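PDB 3LY0: dipeptidase AC. Metallo peptidase. MEROPS family M19 from Rhodobacter sphaeroides, which probably hydrolyses dipeptides as a zinc-dependent metallodipeptidase of the M19 (membrane dipeptidase) family, and here holds a phosphinate mimic of L-Ala-D-Ala beside two zinc ions. Local coordinates for residues A[18-23]-A[28-33]; A[219-222]-A[228-231]. All coordinates share one frame; numbering follows the deposited sequence.

Interaction 1 (A[18-23]-A[28-33])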
loop_
_atom_site.group_PDB
_atom_site.type_symbol
_atom_site.label_atom_id
_atom_site.label_comp_id
_atom_site.label_asym_id
_atom_site.label_seq_id
_atom_site.Cartn_x
_atom_site.Cartn_y
_atom_site.Cartn_z
ATOM N N LEU A 18 -5.008 0.444 -11.508
ATOM C CA LEU A 18 -4.744 -0.661 -12.414
ATOM C C LEU A 18 -5.998 -1.006 -13.208
ATOM O O LEU A 18 -5.927 -1.424 -14.366
ATOM C CB LEU A 18 -4.228 -1.880 -11.638
ATOM C CG LEU A 18 -3.741 -3.076 -12.455
ATOM C CD1 LEU A 18 -2.483 -2.737 -13.232
ATOM C CD2 LEU A 18 -3.487 -4.251 -11.512
ATOM N N ARG A 19 -7.159 -0.811 -12.597
ATOM C CA ARG A 19 -8.401 -1.104 -13.296
ATOM C C ARG A 19 -8.670 -0.110 -14.409
ATOM O O ARG A 19 -9.222 -0.470 -15.453
ATOM C CB ARG A 19 -9.559 -1.208 -12.315
ATOM C CG ARG A 19 -9.450 -2.509 -11.504
ATOM C CD ARG A 19 -10.501 -2.640 -10.434
ATOM N NE ARG A 19 -11.834 -2.422 -10.972
ATOM C CZ ARG A 19 -12.829 -1.897 -10.275
ATOM N NH1 ARG A 19 -12.642 -1.551 -9.004
ATOM N NH2 ARG A 19 -14.005 -1.711 -10.852
ATOM N N LEU A 20 -8.252 1.133 -14.206
ATOM C CA LEU A 20 -8.379 2.128 -15.264
ATOM C C LEU A 20 -7.358 1.881 -16.370
ATOM O O LEU A 20 -7.661 2.062 -17.551
ATOM C CB LEU A 20 -8.273 3.552 -14.703
ATOM C CG LEU A 20 -9.336 3.870 -13.640
ATOM C CD1 LEU A 20 -9.291 5.324 -13.214
ATOM C CD2 LEU A 20 -10.750 3.490 -14.122
ATOM N N LEU A 21 -6.157 1.455 -15.988
ATOM C CA LEU A 21 -5.129 1.085 -16.962
ATOM C C LEU A 21 -5.644 -0.019 -17.875
ATOM O O LEU A 21 -5.404 0.001 -19.085
ATOM C CB LEU A 21 -3.852 0.604 -16.261
ATOM C CG LEU A 21 -2.666 0.290 -17.190
ATOM C CD1 LEU A 21 -2.106 1.557 -17.816
ATOM C CD2 LEU A 21 -1.564 -0.484 -16.460
ATOM N N ARG A 22 -6.356 -0.975 -17.289
ATOM C CA ARG A 22 -6.788 -2.163 -18.024
ATOM C C ARG A 22 -8.022 -1.949 -18.895
ATOM O O ARG A 22 -8.259 -2.714 -19.826
ATOM C CB ARG A 22 -6.986 -3.343 -17.067
ATOM C CG ARG A 22 -5.660 -3.876 -16.542
ATOM C CD ARG A 22 -5.819 -4.899 -15.441
ATOM N NE ARG A 22 -4.558 -5.609 -15.227
ATOM C CZ ARG A 22 -4.384 -6.601 -14.361
ATOM N NH1 ARG A 22 -5.396 -7.014 -13.611
ATOM N NH2 ARG A 22 -3.196 -7.188 -14.253
ATOM N N ASN A 23 -8.800 -0.911 -18.606
ATOM C CA ASN A 23 -9.988 -0.609 -19.410
ATOM C C ASN A 23 -10.244 0.895 -19.471
ATOM O O ASN A 23 -11.248 1.382 -18.957
ATOM C CB ASN A 23 -11.218 -1.343 -18.867
ATOM C CG ASN A 23 -12.409 -1.292 -19.820
ATOM O OD1 ASN A 23 -12.369 -0.633 -20.865
ATOM N ND2 ASN A 23 -13.483 -1.988 -19.456
ATOM N N GLU A 28 -15.097 6.264 -17.205
ATOM C CA GLU A 28 -16.171 7.072 -16.637
ATOM C C GLU A 28 -17.126 6.217 -15.790
ATOM O O GLU A 28 -17.472 6.569 -14.657
ATOM C CB GLU A 28 -16.946 7.787 -17.741
ATOM C CG GLU A 28 -17.998 8.738 -17.209
ATOM C CD GLU A 28 -18.721 9.495 -18.310
ATOM O OE1 GLU A 28 -18.476 9.202 -19.500
ATOM O OE2 GLU A 28 -19.535 10.384 -17.978
ATOM N N THR A 29 -17.535 5.082 -16.344
ATOM C CA THR A 29 -18.427 4.182 -15.628
ATOM C C THR A 29 -17.720 3.525 -14.444
ATOM O O THR A 29 -18.249 3.504 -13.335
ATOM C CB THR A 29 -19.001 3.112 -16.565
ATOM O OG1 THR A 29 -19.790 3.756 -17.575
ATOM C CG2 THR A 29 -19.874 2.132 -15.790
ATOM N N ILE A 30 -16.522 2.997 -14.680
ATOM C CA ILE A 30 -15.802 2.283 -13.629
ATOM C C ILE A 30 -15.643 3.151 -12.381
ATOM O O ILE A 30 -15.892 2.707 -11.271
ATOM C CB ILE A 30 -14.424 1.782 -14.112
ATOM C CG1 ILE A 30 -14.599 0.716 -15.199
ATOM C CG2 ILE A 30 -13.609 1.218 -12.945
ATOM C CD1 ILE A 30 -13.306 0.356 -15.907
ATOM N N TRP A 31 -15.231 4.397 -12.574
ATOM C CA TRP A 31 -14.970 5.306 -11.461
ATOM C C TRP A 31 -16.239 5.925 -10.885
ATOM O O TRP A 31 -16.454 5.889 -9.679
ATOM C CB TRP A 31 -14.007 6.395 -11.947
ATOM C CG TRP A 31 -13.748 7.591 -11.042
ATOM C CD1 TRP A 31 -13.718 8.899 -11.432
ATOM C CD2 TRP A 31 -13.454 7.587 -9.638
ATOM N NE1 TRP A 31 -13.430 9.712 -10.359
ATOM C CE2 TRP A 31 -13.257 8.929 -9.249
ATOM C CE3 TRP A 31 -13.331 6.582 -8.674
ATOM C CZ2 TRP A 31 -12.950 9.289 -7.939
ATOM C CZ3 TRP A 31 -13.026 6.946 -7.372
ATOM C CH2 TRP A 31 -12.847 8.287 -7.013
ATOM N N LEU A 32 -17.075 6.502 -11.743
ATOM C CA LEU A 32 -18.210 7.267 -11.242
ATOM C C LEU A 32 -19.428 6.419 -10.868
ATOM O O LEU A 32 -20.236 6.836 -10.050
ATOM C CB LEU A 32 -18.604 8.349 -12.245
ATOM C CG LEU A 32 -17.491 9.357 -12.543
ATOM C CD1 LEU A 32 -17.982 10.355 -13.569
ATOM C CD2 LEU A 32 -17.051 10.061 -11.262
ATOM N N LYS A 33 -19.547 5.243 -11.470
ATOM C CA LYS A 33 -20.701 4.379 -11.220
ATOM C C LYS A 33 -20.334 3.032 -10.606
ATOM O O LYS A 33 -21.134 2.429 -9.887
ATOM C CB LYS A 33 -21.457 4.136 -12.526
ATOM C CG LYS A 33 -22.072 5.388 -13.128
ATOM C CD LYS A 33 -22.862 5.066 -14.385
ATOM C CE LYS A 33 -23.576 6.298 -14.915
ATOM N NZ LYS A 33 -24.323 5.993 -16.170
#
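L20 and I30 meet between segments 18-23 and 28-33, which lie on the consecutive short helices 16-22 and 27-32 and have their nearest CA atoms at this pair, 7.6 Å apart. I30 carries nearly all of the contact made by segment 28-33, and its two branches go to different partners. I30 CG2, anti to the backbone N, lies 3.8 Å from L20 CD2, the branch that L20 brings across; the two side chains run past one another in opposite directions. The same I30 methyl lies 3.6 Å from NH2 of R19, meeting the guanidinium obliquely, so that apolar packing abuts a charged group. The other branch, through CG1, brings I30 CD1 to N23, 3.8 Å from the carbonyl O and 4.0 Å from CB of that residue. Cutting I30 back to an alanine here removes CG2 and CD1, which would probably open a gap between the segments and take away the methyls that meet R19 NH2, L20 CD2 and N23.

R19 NH1 bonds D308 OD2 and the L40 O, while NH2, the atom beside I30 CG2, bonds D35 OD1; these bonds probably fix the group beside I30. L20 rests on H102 and M106 of helix 89-109, and W31 reaches the same helix through NE1 to M106 O while packing on L42 and M45 of helix 42-48.

Interaction 2 (A[219-222]-A[228-231])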
loop_
_atom_site.group_PDB
_atom_site.type_symbol
_atom_site.label_atom_id
_atom_site.label_comp_id
_atom_site.label_asym_id
_atom_site.label_seq_id
_atom_site.Cartn_x
_atom_site.Cartn_y
_atom_site.Cartn_z
ATOM N N ASP A 219 17.012 -2.730 5.867
ATOM C CA ASP A 219 18.068 -2.302 6.780
ATOM C C ASP A 219 18.794 -1.053 6.269
ATOM O O ASP A 219 19.156 -0.176 7.051
ATOM C CB ASP A 219 19.073 -3.432 7.018
ATOM C CG ASP A 219 18.513 -4.551 7.880
ATOM O OD1 ASP A 219 17.486 -4.340 8.561
ATOM O OD2 ASP A 219 19.108 -5.646 7.881
ATOM N N ASP A 220 19.010 -0.990 4.960
ATOM C CA ASP A 220 19.647 0.165 4.335
ATOM C C ASP A 220 18.808 1.427 4.525
ATOM O O ASP A 220 19.318 2.478 4.903
ATOM C CB ASP A 220 19.889 -0.098 2.847
ATOM C CG ASP A 220 21.028 -1.075 2.599
ATOM O OD1 ASP A 220 21.877 -1.268 3.505
ATOM O OD2 ASP A 220 21.074 -1.661 1.497
ATOM N N VAL A 221 17.502 1.323 4.288
ATOM C CA VAL A 221 16.643 2.480 4.480
ATOM C C VAL A 221 16.617 2.890 5.953
ATOM O O VAL A 221 16.675 4.075 6.280
ATOM C CB VAL A 221 15.216 2.234 3.966
ATOM C CG1 VAL A 221 14.358 3.472 4.199
ATOM C CG2 VAL A 221 15.252 1.865 2.496
ATOM N N ALA A 222 16.543 1.902 6.847
ATOM C CA ALA A 222 16.538 2.206 8.275
ATOM C C ALA A 222 17.792 2.964 8.695
ATOM O O ALA A 222 17.749 3.814 9.582
ATOM C CB ALA A 222 16.403 0.929 9.078
ATOM N N PRO A 228 10.434 8.909 9.263
ATOM C CA PRO A 228 9.856 7.697 9.863
ATOM C C PRO A 228 9.783 6.562 8.853
ATOM O O PRO A 228 9.583 6.801 7.659
ATOM C CB PRO A 228 8.456 8.150 10.274
ATOM C CG PRO A 228 8.606 9.644 10.511
ATOM C CD PRO A 228 9.600 10.104 9.488
ATOM N N LEU A 229 9.951 5.330 9.327
ATOM C CA LEU A 229 9.895 4.170 8.444
ATOM C C LEU A 229 8.461 3.718 8.261
ATOM O O LEU A 229 7.711 3.612 9.227
ATOM C CB LEU A 229 10.717 3.018 9.018
ATOM C CG LEU A 229 12.201 3.333 9.207
ATOM C CD1 LEU A 229 12.924 2.139 9.850
ATOM C CD2 LEU A 229 12.853 3.714 7.881
ATOM N N VAL A 230 8.090 3.433 7.020
ATOM C CA VAL A 230 6.702 3.136 6.708
ATOM C C VAL A 230 6.621 1.917 5.813
ATOM O O VAL A 230 7.356 1.813 4.838
ATOM C CB VAL A 230 6.066 4.299 5.927
ATOM C CG1 VAL A 230 4.625 3.959 5.577
ATOM C CG2 VAL A 230 6.146 5.605 6.715
ATOM N N ALA A 231 5.721 0.998 6.150
ATOM C CA ALA A 231 5.335 -0.078 5.243
ATOM C C ALA A 231 3.831 0.076 5.052
ATOM O O ALA A 231 3.065 -0.118 5.998
ATOM C CB ALA A 231 5.668 -1.424 5.854
#
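L229 meets V221 and A222 where the chain leaves helix 215-224 and returns to strand 230-231, a helix-to-strand connection of the TIM-barrel-like fold to which the M19 peptidases belong. The residue sits just ahead of the strand, and its CA is 6.9 Å from that of A222, the nearest CA approach of the two segments.

The side chain of L229 leaves the backbone toward the helix. From CB it continues to CG, which stands anti to the carbonyl carbon and beside the backbone N (chi1 -60°), and this turn carries the fork of the leucine to the helix surface. CB and CG themselves serve as the stem; the touching is done by the two methyls. Both approach the CA of A222, CD1 continuing to its CB and CD2 to V221. L229 CD1 lies 3.8 Å from A222 CB and 3.9 Å from A222 CA. L229 CD2 is 4.0 Å from A222 CA. The small alanine thus lets the leucine fork settle close to the helix backbone, and the contact is entirely apolar.

Neighbouring parts of the chain complete this buried layer. L210 touches both V221 and L229, while helix 248-256 contributes M253 against A222 and I254 against L229. The backbone of L229 is anchored separately: its N is hydrogen-bonded to S257 OG, and further backbone bonding to M260 ties the residue to the start of strand 260-263.

On the helix side, V221 points its CB toward the strand segment and holds CG1 anti to its own backbone N (chi1 180°). This methyl completes the contact, with V221 CG1 lying 4.0 Å from L229 CD2.

In the fold
From the N terminus, the chain passes through strands 9-11 and 13-14, the latter containing the zinc ligand H13, before interaction 1 closes a four-residue connection and pairs helices 16-22 and 27-32. The remaining strands of the six-stranded parallel sheet, with the helices between them, then follow. Interaction 2 closes a five-residue connection between segments 219-222 and 228-231, just before the zinc ligand H233. Strand 230-231 is an outermost strand of the three-stranded parallel sheet with 260-263 and 301-303, so this contact ties helix 215-224 to that sheet. The two contacts are in series, neither nested nor crossed, their centres about 33 Å apart on opposite sides of the chain's centre.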